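PDB 5HMQ: 4-hydroxyphenylpyruvate dioxygenase from Pseudomonas putida, which converts 3-dehydroshikimate to protocatechuate in quinate and shikimate degradation, using a divalent metal ion, and carries a fused C-terminal dioxygenase-like domain. Local coordinates for residues G236-E241 with R261-L266. Residues are numbered along the deposited sequence; the frame is centred on the assembly and turned at random.
Sequences GPLSLE and RSLLYL. With MG (magnesium ion), chain K.
Strand 238-240, the eighth and last strand of the TIM barrel, packs here against helix 252-276, the helix that follows it in sequence. The axes of the strand and helix segments approach to 9.7 Å, and their N-to-C directions differ by 134°, so the two run obliquely antiparallel, with leucines between them. Side chains alternate along the strand: Leu238 and Leu240 project toward the helix, while Ser239 turns to the barrel interior, where its hydroxyl hydrogen-bonds Glu32. Leu263 meets both strand leucines through its CD2 methyl. Its CG stands anti to its own carbonyl carbon (chi1 -78°), which brings the tip to the strand. There CD2 lies 3.7 Å from both Leu238 CD2 and Leu240 CD2. Leu240 meets Leu263 tip to tip, with Leu240 CD1 3.8 Å from Leu263 CG. Leu238, its CG anti to the backbone N, instead slides alongside Leu263, the two running in opposite directions, and its CD2 also comes within 4.4 Å of Leu266 CD2, one helical turn on from Ser262. Leucine suits this interface because its two methyls give apolar contact on more than one side and need no hydrogen-bond partner. Ser262 is small enough to sit close to the strand; its OG lies 4.0 Å from Leu240 CD2 and is satisfied by the carbonyl of Gly259 in the preceding turn. Just past the C-terminal end of the strand, the extended chain of Glu241 carries its carboxylate to the magnesium, which OE1 binds at 2.1 Å alongside Glu136, Asp167 and Gln193. OE2 accepts a hydrogen bond from a metal-bound water and another from Gln63, which together hold the carboxylate's rotation. Such helix-on-strand packing belongs to TIM barrels, here with the metal site at the C-terminal ends of the strands, as in the xylose isomerase-like family.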
loop_
_atom_site.group_PDB
_atom_site.type_symbol
_atom_site.label_atom_id
_atom_site.label_comp_id
_atom_site.label_asym_id
_atom_site.label_seq_id
_atom_site.Cartn_x
_atom_site.Cartn_y
_atom_site.Cartn_z
ATOM N N GLY C 236 -1.930 7.533 33.656
ATOM C CA GLY C 236 -1.458 8.522 32.717
ATOM C C GLY C 236 -1.734 8.136 31.281
ATOM O O GLY C 236 -2.558 7.263 30.993
ATOM N N PRO C 237 -1.045 8.786 30.346
ATOM C CA PRO C 237 -1.333 8.556 28.925
ATOM C C PRO C 237 -1.024 7.127 28.500
ATOM O O PRO C 237 -0.064 6.508 28.966
ATOM C CB PRO C 237 -0.422 9.563 28.211
ATOM C CG PRO C 237 -0.085 10.587 29.248
ATOM C CD PRO C 237 -0.032 9.834 30.541
ATOM N N LEU C 238 -1.868 6.609 27.604
ATOM C CA LEU C 238 -1.665 5.321 26.943
ATOM C C LEU C 238 -1.505 5.577 25.451
ATOM O O LEU C 238 -2.449 6.029 24.797
ATOM C CB LEU C 238 -2.834 4.371 27.199
ATOM C CG LEU C 238 -2.724 3.004 26.525
ATOM C CD1 LEU C 238 -1.645 2.145 27.166
ATOM C CD2 LEU C 238 -4.072 2.302 26.510
ATOM N N SER C 239 -0.327 5.269 24.908
ATOM C CA SER C 239 0.038 5.756 23.586
ATOM C C SER C 239 0.468 4.609 22.677
ATOM O O SER C 239 0.560 3.445 23.086
ATOM C CB SER C 239 1.153 6.802 23.670
ATOM O OG SER C 239 1.306 7.473 22.430
ATOM N N LEU C 240 0.734 4.971 21.424
ATOM C CA LEU C 240 1.124 4.051 20.363
ATOM C C LEU C 240 2.353 4.613 19.667
ATOM O O LEU C 240 2.382 5.800 19.329
ATOM C CB LEU C 240 -0.004 3.866 19.346
ATOM C CG LEU C 240 -1.314 3.281 19.862
ATOM C CD1 LEU C 240 -2.410 3.517 18.850
ATOM C CD2 LEU C 240 -1.153 1.806 20.144
ATOM N N GLU C 241 3.354 3.767 19.432
ATOM C CA GLU C 241 4.564 4.192 18.724
ATOM C C GLU C 241 4.913 3.124 17.693
ATOM O O GLU C 241 5.446 2.064 18.039
ATOM C CB GLU C 241 5.728 4.448 19.675
ATOM C CG GLU C 241 6.928 5.085 18.976
ATOM C CD GLU C 241 8.174 5.113 19.833
ATOM O OE1 GLU C 241 8.367 4.180 20.642
ATOM O OE2 GLU C 241 8.969 6.067 19.691
ATOM N N ARG C 261 -8.755 2.109 17.415
ATOM C CA ARG C 261 -9.425 0.821 17.556
ATOM C C ARG C 261 -8.553 -0.179 18.309
ATOM O O ARG C 261 -9.050 -0.928 19.158
ATOM C CB ARG C 261 -9.807 0.279 16.178
ATOM C CG ARG C 261 -10.430 -1.109 16.196
ATOM C CD ARG C 261 -10.832 -1.555 14.795
ATOM N NE ARG C 261 -12.049 -0.888 14.338
ATOM C CZ ARG C 261 -12.523 -0.964 13.099
ATOM N NH1 ARG C 261 -11.881 -1.677 12.183
ATOM N NH2 ARG C 261 -13.639 -0.327 12.775
ATOM N N SER C 262 -7.250 -0.202 18.019
ATOM C CA SER C 262 -6.363 -1.142 18.698
ATOM C C SER C 262 -6.229 -0.824 20.184
ATOM O O SER C 262 -6.075 -1.740 20.999
ATOM C CB SER C 262 -4.985 -1.145 18.035
ATOM O OG SER C 262 -4.222 -0.016 18.427
ATOM N N LEU C 263 -6.291 0.458 20.554
ATOM C CA LEU C 263 -6.240 0.819 21.967
ATOM C C LEU C 263 -7.520 0.413 22.685
ATOM O O LEU C 263 -7.476 -0.031 23.838
ATOM C CB LEU C 263 -5.984 2.319 22.123
ATOM C CG LEU C 263 -4.536 2.765 21.906
ATOM C CD1 LEU C 263 -4.392 4.267 22.099
ATOM C CD2 LEU C 263 -3.605 2.008 22.842
ATOM N N LEU C 264 -8.670 0.580 22.029
ATOM C CA LEU C 264 -9.926 0.114 22.606
ATOM C C LEU C 264 -9.894 -1.393 22.832
ATOM O O LEU C 264 -10.296 -1.886 23.892
ATOM C CB LEU C 264 -11.094 0.500 21.697
ATOM C CG LEU C 264 -11.302 2.001 21.478
ATOM C CD1 LEU C 264 -12.517 2.251 20.600
ATOM C CD2 LEU C 264 -11.407 2.756 22.798
ATOM N N TYR C 265 -9.413 -2.140 21.835
ATOM C CA TYR C 265 -9.308 -3.590 21.965
ATOM C C TYR C 265 -8.297 -3.972 23.040
ATOM O O TYR C 265 -8.526 -4.912 23.810
ATOM C CB TYR C 265 -8.928 -4.198 20.614
ATOM C CG TYR C 265 -8.821 -5.707 20.593
ATOM C CD1 TYR C 265 -9.942 -6.508 20.774
ATOM C CD2 TYR C 265 -7.600 -6.330 20.370
ATOM C CE1 TYR C 265 -9.845 -7.889 20.745
ATOM C CE2 TYR C 265 -7.493 -7.708 20.340
ATOM C CZ TYR C 265 -8.617 -8.483 20.528
ATOM O OH TYR C 265 -8.512 -9.856 20.497
ATOM N N LEU C 266 -7.177 -3.248 23.109
ATOM C CA LEU C 266 -6.184 -3.505 24.147
ATOM C C LEU C 266 -6.762 -3.294 25.539
ATOM O O LEU C 266 -6.491 -4.077 26.458
ATOM C CB LEU C 266 -4.967 -2.605 23.941
ATOM C CG LEU C 266 -3.972 -2.554 25.101
ATOM C CD1 LEU C 266 -3.372 -3.923 25.376
ATOM C CD2 LEU C 266 -2.881 -1.532 24.833
HETATM MG MG MG K . 9.544 3.949 22.342
HETATM O O HOH W 1 10.126 5.876 22.093
HETATM O O HOH W 2 11.109 3.449 21.239
#